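Local coordinates for mitochondrial antiviral signaling protein (MAVS) (PDB 4O9L) that relays antiviral innate immune signals, probably by assembling into prion-like filaments through its caspase recruitment domain, at residues E8-Y14 / V91-S97; S35-D41 / R68-S74. The protein carries 1 engineered substitution. All blocks are in the same frame, centred on the assembly; numbering follows the deposited sequence.

Contact 1 (E8-Y14 / V91-S97); sequences EDKTFQY and VARIYHS
Two helical segments, E8-Y14 and V91-S97, cross at 137° between their N-to-C directions, roughly antiparallel, with their axes 8.4 Å apart at closest approach. The backbones come nearest where T11 faces Y95, at 5.5 Å between CA atoms. Along the second segment, V91 (chi1 t) comes first, its CG1 lying 3.7 Å from CG2 of T11; beyond this pair V91 also touches I76 and F22, so the buried edge of the interface merges with the core. R93 reaches back along the helix until its NH1 is 3.7 Å from OH of Y14, a contact without a hydrogen bond; the guanidinium is instead salt-bridged to E90. I94 (m, m) points toward helix 6-17 and is the most covered residue of the contact. Its CG1 sits over one face of the Y14 ring (chi1 t, chi2 80°), 3.5 Å from the centroid and 10° off the ring normal, a CH-pi contact, while its CG2 packs 3.7 Å from CG of K10. This joins the first and last helices of the caspase recruitment domain, the N- and C-terminal members of a death-fold helical bundle. Y95 (chi1 t) follows, its CA 3.4 Å from OG1 of T11, a hydroxyl hydrogen-bonded within its own helix to the carbonyl of A7. At S97, the last residue of the chain, OG (chi1 p) donates to O of I94 at 2.6 Å, and NZ of K10 donates to O of S97 at 3.0 Å, the lysine running t, t and then turning at chi3 (m), so that its CD passes 3.5 Å from O of I94.

Contact 2 (S35-D41 / R68-S74); sequences SCLTTSD and RNGWVHS
A bidentate salt bridge joins R68 to D41: NE donates to OD2 at 2.6 Å and NH1 to OD1 at 2.8 Å, with R68 folded m, m, t along its first three chi angles. D41 belongs to a capping box at the start of helix 39-66 in this caspase recruitment domain. T38, the N-cap, accepts from N of D41 through OG1 at 3.0 Å, and OD2 of D41 takes N of T38 at 3.0 Å, so one carboxylate serves both cap and arginine. Opposite, R68-W71 forms a type II beta turn, with G70 (phi 61°, psi 28°) as N-cap of helix 71-81. Farther out, N of C36 makes a weak hydrogen bond to OG of S74 at 3.5 Å, and a water bound to OG of S35 at 2.6 Å reaches OG of S74 weakly at 3.3 Å. C36 (chi1 p) fills the gap between the segments: its CB lies 3.3 Å from O of N69, and its SG 3.8 Å from CA of W71.

Overall arrangement
Contact 2 is nested within the chain span closed by contact 1, and their centres lie 16 Å apart. Contact 1 pairs the terminal helices, 6-17 and 85-96; contact 2 brings together the N-terminal ends of helices 39-66 and 71-81 with the loops preceding them. Helix 71-81 links the two sites: the W71 indole packs on E8 and F12, V72 lies against Y95, and a probable hydrogen bond links OH of Y95 and NE2 of H73, and the rings of these two residues meet edge-to-face. F12 also makes a cation-pi interaction with R66 of helix 39-66. Thus four helices are tied together in one compact death-fold bundle, consistent with a single caspase recruitment domain.

Contact 1 (E8-Y14 / V91-S97)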
ATOM      1  N   GLU A   8      -8.295   6.570   7.549  1.00  4.06           N
ATOM      2  CA  GLU A   8      -7.333   5.496   7.284  1.00  3.97           C
ATOM      3  C   GLU A   8      -7.993   4.121   7.272  1.00  4.32           C
ATOM      4  O   GLU A   8      -7.773   3.328   6.366  1.00  4.59           O
ATOM      5  CB  GLU A   8      -6.171   5.537   8.294  1.00  4.05           C
ATOM      6  CG  GLU A   8      -5.090   6.555   7.925  1.00  3.72           C
ATOM      7  CD  GLU A   8      -4.041   6.727   9.008  1.00 11.28           C
ATOM      8  OE1 GLU A   8      -4.362   6.523  10.201  1.00  7.98           O
ATOM      9  OE2 GLU A   8      -2.892   7.063   8.663  1.00  9.08           O
ATOM     10  N   ASP A   9      -8.798   3.848   8.286  1.00  4.81           N
ATOM     11  CA  ASP A   9      -9.494   2.570   8.395  1.00  5.29           C
ATOM     12  C   ASP A   9     -10.423   2.338   7.209  1.00  5.31           C
ATOM     13  O   ASP A   9     -10.446   1.246   6.623  1.00  5.45           O
ATOM     14  CB  ASP A   9     -10.296   2.533   9.691  1.00  5.92           C
ATOM     15  CG  ASP A   9     -11.194   1.315   9.780  1.00 12.01           C
ATOM     16  OD1 ASP A   9     -10.667   0.193   9.874  1.00  6.73           O
ATOM     17  OD2 ASP A   9     -12.432   1.481   9.761  1.00 13.48           O
ATOM     18  N   LYS A  10     -11.183   3.373   6.860  1.00  5.24           N
ATOM     19  CA  LYS A  10     -12.095   3.326   5.718  1.00  8.64           C
ATOM     20  C   LYS A  10     -11.336   3.001   4.440  1.00  8.64           C
ATOM     21  O   LYS A  10     -11.795   2.206   3.605  1.00  5.21           O
ATOM     22  CB  LYS A  10     -12.811   4.672   5.568  1.00  9.47           C
ATOM     23  CG  LYS A  10     -13.615   4.808   4.288  1.00 13.06           C
ATOM     24  CD  LYS A  10     -14.311   6.163   4.217  1.00 16.66           C
ATOM     25  CE  LYS A  10     -15.251   6.374   5.407  1.00 19.72           C
ATOM     26  NZ  LYS A  10     -15.507   7.829   5.628  1.00 20.20           N
ATOM     27  N   THR A  11     -10.163   3.607   4.300  1.00  5.19           N
ATOM     28  CA  THR A  11      -9.311   3.366   3.142  1.00  4.09           C
ATOM     29  C   THR A  11      -8.785   1.927   3.138  1.00  4.21           C
ATOM     30  O   THR A  11      -8.860   1.241   2.119  1.00  4.28           O
ATOM     31  CB  THR A  11      -8.137   4.363   3.083  1.00  3.91           C
ATOM     32  OG1 THR A  11      -8.652   5.699   3.104  1.00  3.69           O
ATOM     33  CG2 THR A  11      -7.301   4.162   1.793  1.00  3.37           C
ATOM     34  N   PHE A  12      -8.274   1.467   4.280  1.00  4.30           N
ATOM     35  CA  PHE A  12      -7.797   0.096   4.371  1.00  5.58           C
ATOM     36  C   PHE A  12      -8.909  -0.900   4.023  1.00  8.22           C
ATOM     37  O   PHE A  12      -8.683  -1.882   3.307  1.00  6.34           O
ATOM     38  CB  PHE A  12      -7.219  -0.203   5.755  1.00  4.66           C
ATOM     39  CG  PHE A  12      -6.674  -1.601   5.881  1.00  6.07           C
ATOM     40  CD1 PHE A  12      -5.393  -1.899   5.437  1.00  5.50           C
ATOM     41  CD2 PHE A  12      -7.451  -2.617   6.419  1.00  6.51           C
ATOM     42  CE1 PHE A  12      -4.888  -3.198   5.531  1.00  9.56           C
ATOM     43  CE2 PHE A  12      -6.960  -3.917   6.514  1.00  9.16           C
ATOM     44  CZ  PHE A  12      -5.684  -4.210   6.082  1.00 10.99           C
ATOM     45  N   GLN A  13     -10.113  -0.641   4.518  1.00  7.06           N
ATOM     46  CA  GLN A  13     -11.226  -1.547   4.270  1.00  9.07           C
ATOM     47  C   GLN A  13     -11.631  -1.547   2.798  1.00  6.05           C
ATOM     48  O   GLN A  13     -12.020  -2.579   2.245  1.00  8.45           O
ATOM     49  CB  GLN A  13     -12.417  -1.202   5.173  1.00 10.38           C
ATOM     50  CG  GLN A  13     -12.131  -1.362   6.676  1.00 13.52           C
ATOM     51  CD  GLN A  13     -11.583  -2.740   7.046  1.00 21.98           C
ATOM     52  OE1 GLN A  13     -12.001  -3.763   6.490  1.00 25.81           O
ATOM     53  NE2 GLN A  13     -10.650  -2.772   7.997  1.00 24.91           N
ATOM     54  N   TYR A  14     -11.527  -0.390   2.163  1.00  9.26           N
ATOM     55  CA  TYR A  14     -11.821  -0.287   0.742  1.00  8.24           C
ATOM     56  C   TYR A  14     -10.840  -1.138  -0.065  1.00  8.40           C
ATOM     57  O   TYR A  14     -11.256  -1.910  -0.939  1.00  6.25           O
ATOM     58  CB  TYR A  14     -11.771   1.173   0.283  1.00  5.28           C
ATOM     59  CG  TYR A  14     -11.866   1.334  -1.219  1.00 10.73           C
ATOM     60  CD1 TYR A  14     -13.091   1.264  -1.875  1.00 14.28           C
ATOM     61  CD2 TYR A  14     -10.726   1.559  -1.981  1.00 20.90           C
ATOM     62  CE1 TYR A  14     -13.175   1.421  -3.267  1.00 21.47           C
ATOM     63  CE2 TYR A  14     -10.793   1.712  -3.367  1.00 21.00           C
ATOM     64  CZ  TYR A  14     -12.015   1.642  -4.003  1.00 24.25           C
ATOM     65  OH  TYR A  14     -12.069   1.800  -5.378  1.00 26.88           O
ATOM     66  N   VAL A  91      -8.071   5.840  -4.319  1.00  3.77           N
ATOM     67  CA  VAL A  91      -7.699   5.765  -2.904  1.00  4.59           C
ATOM     68  C   VAL A  91      -7.911   7.121  -2.239  1.00  5.48           C
ATOM     69  O   VAL A  91      -8.469   7.192  -1.151  1.00  4.60           O
ATOM     70  CB  VAL A  91      -6.220   5.303  -2.719  1.00  3.18           C
ATOM     71  CG1 VAL A  91      -5.749   5.493  -1.263  1.00  2.96           C
ATOM     72  CG2 VAL A  91      -6.061   3.852  -3.117  1.00  3.30           C
ATOM     73  N   ALA A  92      -7.468   8.196  -2.893  1.00  3.28           N
ATOM     74  CA  ALA A  92      -7.679   9.536  -2.349  1.00  3.20           C
ATOM     75  C   ALA A  92      -9.169   9.858  -2.206  1.00  6.14           C
ATOM     76  O   ALA A  92      -9.584  10.507  -1.243  1.00  3.42           O
ATOM     77  CB  ALA A  92      -7.004  10.581  -3.213  1.00  3.22           C
ATOM     78  N   ARG A  93      -9.965   9.438  -3.186  1.00  3.83           N
ATOM     79  CA  ARG A  93     -11.403   9.693  -3.143  1.00  5.53           C
ATOM     80  C   ARG A  93     -12.048   9.013  -1.923  1.00  4.27           C
ATOM     81  O   ARG A  93     -12.863   9.626  -1.223  1.00  4.40           O
ATOM     82  CB  ARG A  93     -12.056   9.254  -4.455  1.00 10.57           C
ATOM     83  CG  ARG A  93     -13.528   9.594  -4.592  1.00 26.79           C
ATOM     84  CD  ARG A  93     -14.138   8.749  -5.701  1.00 37.00           C
ATOM     85  NE  ARG A  93     -13.540   7.415  -5.702  1.00 46.00           N
ATOM     86  CZ  ARG A  93     -14.058   6.349  -5.093  1.00 46.88           C
ATOM     87  NH1 ARG A  93     -13.419   5.186  -5.146  1.00 42.68           N
ATOM     88  NH2 ARG A  93     -15.214   6.443  -4.442  1.00 47.16           N
ATOM     89  N   ILE A  94     -11.669   7.766  -1.646  1.00  4.24           N
ATOM     90  CA  ILE A  94     -12.199   7.066  -0.463  1.00  4.39           C
ATOM     91  C   ILE A  94     -11.749   7.748   0.836  1.00  4.52           C
ATOM     92  O   ILE A  94     -12.554   7.974   1.739  1.00  4.32           O
ATOM     93  CB  ILE A  94     -11.790   5.573  -0.438  1.00  6.24           C
ATOM     94  CG1 ILE A  94     -12.453   4.821  -1.596  1.00  7.83           C
ATOM     95  CG2 ILE A  94     -12.172   4.929   0.883  1.00  8.76           C
ATOM     96  CD1 ILE A  94     -13.981   4.845  -1.555  1.00 11.37           C
ATOM     97  N   TYR A  95     -10.463   8.078   0.917  1.00  3.67           N
ATOM     98  CA  TYR A  95      -9.899   8.709   2.105  1.00  3.76           C
ATOM     99  C   TYR A  95     -10.650   9.982   2.488  1.00  6.10           C
ATOM    100  O   TYR A  95     -10.889  10.246   3.671  1.00  7.76           O
ATOM    101  CB  TYR A  95      -8.430   9.029   1.865  1.00  3.12           C
ATOM    102  CG  TYR A  95      -7.758   9.742   3.012  1.00  3.40           C
ATOM    103  CD1 TYR A  95      -7.210   9.028   4.065  1.00  6.55           C
ATOM    104  CD2 TYR A  95      -7.662  11.133   3.036  1.00  5.57           C
ATOM    105  CE1 TYR A  95      -6.584   9.675   5.118  1.00  6.57           C
ATOM    106  CE2 TYR A  95      -7.036  11.787   4.086  1.00  2.93           C
ATOM    107  CZ  TYR A  95      -6.501  11.053   5.117  1.00  6.98           C
ATOM    108  OH  TYR A  95      -5.883  11.693   6.161  1.00 14.99           O
ATOM    109  N   HIS A  96     -11.013  10.777   1.485  1.00  3.58           N
ATOM    110  CA  HIS A  96     -11.685  12.053   1.744  1.00  3.66           C
ATOM    111  C   HIS A  96     -13.205  11.943   1.829  1.00  8.42           C
ATOM    112  O   HIS A  96     -13.880  12.945   2.079  1.00 11.15           O
ATOM    113  CB  HIS A  96     -11.302  13.099   0.687  1.00  3.57           C
ATOM    114  CG  HIS A  96      -9.883  13.561   0.783  1.00  4.48           C
ATOM    115  ND1 HIS A  96      -9.424  14.320   1.839  1.00  5.96           N
ATOM    116  CD2 HIS A  96      -8.817  13.371  -0.034  1.00  8.95           C
ATOM    117  CE1 HIS A  96      -8.140  14.580   1.668  1.00  9.52           C
ATOM    118  NE2 HIS A  96      -7.746  14.015   0.537  1.00  8.39           N
ATOM    119  N   SER A  97     -13.742  10.741   1.608  1.00  7.89           N
ATOM    120  CA  SER A  97     -15.192  10.520   1.622  1.00 11.45           C
ATOM    121  C   SER A  97     -15.792  10.464   3.039  1.00 15.38           C
ATOM    122  O   SER A  97     -15.070  10.338   4.044  1.00 15.60           O
ATOM    123  CB  SER A  97     -15.554   9.235   0.855  1.00 16.07           C
ATOM    124  OG  SER A  97     -15.179   8.064   1.579  1.00 13.76           O
TER

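Contact 2 (S35-D41 / R68-S74)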
ATOM      1  N   SER A  35       7.726   5.843   1.475  1.00  3.96           N
ATOM      2  CA  SER A  35       8.626   6.436   2.467  1.00  4.43           C
ATOM      3  C   SER A  35       8.199   6.180   3.914  1.00  4.48           C
ATOM      4  O   SER A  35       8.957   6.456   4.846  1.00  4.96           O
ATOM      5  CB  SER A  35       8.795   7.943   2.204  1.00  4.81           C
ATOM      6  OG  SER A  35       7.551   8.636   2.304  1.00  4.38           O
ATOM      7  N   CYS A  36       6.988   5.659   4.108  1.00  4.10           N
ATOM      8  CA  CYS A  36       6.498   5.394   5.455  1.00  4.23           C
ATOM      9  C   CYS A  36       7.028   4.079   5.988  1.00  8.53           C
ATOM     10  O   CYS A  36       6.997   3.855   7.188  1.00  5.92           O
ATOM     11  CB  CYS A  36       4.969   5.397   5.521  1.00  3.87           C
ATOM     12  SG  CYS A  36       4.190   4.065   4.585  1.00  7.31           S
ATOM     13  N   LEU A  37       7.520   3.219   5.097  1.00  7.69           N
ATOM     14  CA  LEU A  37       8.125   1.955   5.513  1.00  6.40           C
ATOM     15  C   LEU A  37       9.521   2.186   6.104  1.00 11.29           C
ATOM     16  O   LEU A  37      10.255   3.077   5.666  1.00 11.10           O
ATOM     17  CB  LEU A  37       8.206   0.978   4.327  1.00  5.21           C
ATOM     18  CG  LEU A  37       6.856   0.605   3.713  1.00  4.60           C
ATOM     19  CD1 LEU A  37       7.015  -0.359   2.538  1.00  7.18           C
ATOM     20  CD2 LEU A  37       5.972  -0.025   4.795  1.00 11.34           C
ATOM     21  N   THR A  38       9.886   1.393   7.108  1.00  8.27           N
ATOM     22  CA  THR A  38      11.241   1.450   7.654  1.00 13.70           C
ATOM     23  C   THR A  38      12.174   0.620   6.784  1.00 19.94           C
ATOM     24  O   THR A  38      11.712  -0.188   5.964  1.00  5.83           O
ATOM     25  CB  THR A  38      11.287   0.946   9.100  1.00 15.79           C
ATOM     26  OG1 THR A  38      10.821  -0.407   9.139  1.00 15.33           O
ATOM     27  CG2 THR A  38      10.395   1.813   9.990  1.00 10.02           C
ATOM     28  N   THR A  39      13.482   0.821   6.941  1.00 17.82           N
ATOM     29  CA  THR A  39      14.454   0.031   6.184  1.00 18.76           C
ATOM     30  C   THR A  39      14.270  -1.447   6.497  1.00 14.91           C
ATOM     31  O   THR A  39      14.389  -2.296   5.613  1.00 16.24           O
ATOM     32  CB  THR A  39      15.901   0.440   6.498  1.00 28.74           C
ATOM     33  OG1 THR A  39      16.039   0.645   7.911  1.00 35.94           O
ATOM     34  CG2 THR A  39      16.260   1.725   5.765  1.00 23.90           C
ATOM     35  N   SER A  40      13.962  -1.738   7.760  1.00 14.81           N
ATOM     36  CA  SER A  40      13.642  -3.092   8.192  1.00 17.04           C
ATOM     37  C   SER A  40      12.397  -3.649   7.492  1.00 16.29           C
ATOM     38  O   SER A  40      12.386  -4.815   7.072  1.00 14.11           O
ATOM     39  CB  SER A  40      13.454  -3.137   9.706  1.00 20.71           C
ATOM     40  OG  SER A  40      12.917  -4.386  10.106  1.00 25.07           O
ATOM     41  N   ASP A  41      11.355  -2.821   7.377  1.00 14.44           N
ATOM     42  CA  ASP A  41      10.155  -3.183   6.620  1.00 10.98           C
ATOM     43  C   ASP A  41      10.528  -3.537   5.176  1.00 10.09           C
ATOM     44  O   ASP A  41      10.104  -4.568   4.646  1.00  7.55           O
ATOM     45  CB  ASP A  41       9.166  -2.010   6.568  1.00 13.68           C
ATOM     46  CG  ASP A  41       8.495  -1.724   7.901  1.00 16.07           C
ATOM     47  OD1 ASP A  41       8.532  -2.582   8.813  1.00 18.98           O
ATOM     48  OD2 ASP A  41       7.915  -0.618   8.014  1.00 14.30           O
ATOM     49  N   ARG A  68       1.988   1.842   9.815  1.00  4.83           N
ATOM     50  CA  ARG A  68       2.905   2.986   9.746  1.00  4.83           C
ATOM     51  C   ARG A  68       2.205   4.334   9.580  1.00  4.59           C
ATOM     52  O   ARG A  68       1.153   4.438   8.933  1.00  4.24           O
ATOM     53  CB  ARG A  68       3.926   2.795   8.609  1.00  4.58           C
ATOM     54  CG  ARG A  68       4.791   1.528   8.737  1.00  4.84           C
ATOM     55  CD  ARG A  68       5.730   1.599   9.933  1.00  5.48           C
ATOM     56  NE  ARG A  68       6.560   0.396  10.041  1.00 12.38           N
ATOM     57  CZ  ARG A  68       6.521  -0.462  11.059  1.00 18.06           C
ATOM     58  NH1 ARG A  68       7.312  -1.536  11.061  1.00 15.23           N
ATOM     59  NH2 ARG A  68       5.703  -0.242  12.084  1.00 15.47           N
ATOM     60  N   ASN A  69       2.816   5.367  10.152  1.00  4.86           N
ATOM     61  CA  ASN A  69       2.361   6.746   9.993  1.00  7.50           C
ATOM     62  C   ASN A  69       2.118   7.151   8.538  1.00  5.82           C
ATOM     63  O   ASN A  69       2.982   6.943   7.675  1.00  9.74           O
ATOM     64  CB  ASN A  69       3.405   7.701  10.605  1.00 12.74           C
ATOM     65  CG  ASN A  69       3.184   9.162  10.194  1.00 20.04           C
ATOM     66  OD1 ASN A  69       3.636   9.614   9.125  1.00 15.84           O
ATOM     67  ND2 ASN A  69       2.499   9.913  11.052  1.00 18.06           N
ATOM     68  N   GLY A  70       0.941   7.719   8.270  1.00  3.91           N
ATOM     69  CA  GLY A  70       0.660   8.367   6.999  1.00  6.73           C
ATOM     70  C   GLY A  70       0.733   7.489   5.762  1.00  6.43           C
ATOM     71  O   GLY A  70       1.005   7.980   4.660  1.00  3.09           O
ATOM     72  N   TRP A  71       0.480   6.194   5.942  1.00  5.30           N
ATOM     73  CA  TRP A  71       0.598   5.227   4.857  1.00  5.10           C
ATOM     74  C   TRP A  71      -0.317   5.526   3.678  1.00  2.83           C
ATOM     75  O   TRP A  71       0.026   5.210   2.540  1.00  2.71           O
ATOM     76  CB  TRP A  71       0.322   3.807   5.361  1.00  3.23           C
ATOM     77  CG  TRP A  71      -1.104   3.562   5.780  1.00  3.30           C
ATOM     78  CD1 TRP A  71      -1.633   3.744   7.027  1.00  4.24           C
ATOM     79  CD2 TRP A  71      -2.169   3.046   4.961  1.00  3.20           C
ATOM     80  NE1 TRP A  71      -2.968   3.388   7.033  1.00  4.18           N
ATOM     81  CE2 TRP A  71      -3.321   2.960   5.781  1.00  3.76           C
ATOM     82  CE3 TRP A  71      -2.268   2.674   3.614  1.00  3.89           C
ATOM     83  CZ2 TRP A  71      -4.548   2.503   5.296  1.00  4.04           C
ATOM     84  CZ3 TRP A  71      -3.487   2.219   3.133  1.00  3.27           C
ATOM     85  CH2 TRP A  71      -4.610   2.136   3.971  1.00  3.49           C
ATOM     86  N   VAL A  72      -1.483   6.116   3.936  1.00  2.82           N
ATOM     87  CA  VAL A  72      -2.407   6.395   2.836  1.00  3.29           C
ATOM     88  C   VAL A  72      -1.769   7.347   1.815  1.00  3.36           C
ATOM     89  O   VAL A  72      -1.790   7.099   0.616  1.00  2.54           O
ATOM     90  CB  VAL A  72      -3.761   6.939   3.331  1.00  3.21           C
ATOM     91  CG1 VAL A  72      -4.618   7.383   2.151  1.00  2.80           C
ATOM     92  CG2 VAL A  72      -4.496   5.874   4.147  1.00  2.98           C
ATOM     93  N   HIS A  73      -1.173   8.424   2.304  1.00  5.83           N
ATOM     94  CA  HIS A  73      -0.571   9.418   1.417  1.00  3.85           C
ATOM     95  C   HIS A  73       0.741   8.930   0.819  1.00  4.35           C
ATOM     96  O   HIS A  73       1.081   9.257  -0.328  1.00  2.80           O
ATOM     97  CB  HIS A  73      -0.449  10.749   2.172  1.00  2.79           C
ATOM     98  CG  HIS A  73      -1.725  11.133   2.828  1.00  4.54           C
ATOM     99  ND1 HIS A  73      -2.819  11.597   2.116  1.00  6.47           N
ATOM    100  CD2 HIS A  73      -2.153  11.039   4.117  1.00  6.81           C
ATOM    101  CE1 HIS A  73      -3.832  11.800   2.929  1.00  2.71           C
ATOM    102  NE2 HIS A  73      -3.446  11.466   4.161  1.00  3.26           N
ATOM    103  N   SER A  74       1.467   8.124   1.583  1.00  3.31           N
ATOM    104  CA  SER A  74       2.632   7.435   1.043  1.00  2.90           C
ATOM    105  C   SER A  74       2.209   6.566  -0.147  1.00  5.96           C
ATOM    106  O   SER A  74       2.804   6.644  -1.224  1.00  2.85           O
ATOM    107  CB  SER A  74       3.292   6.576   2.131  1.00  3.04           C
ATOM    108  OG  SER A  74       4.533   6.053   1.680  1.00  4.67           O
TER
HETATM  109  O   HOH W   1       5.722   8.900   0.436  1.00 14.27           O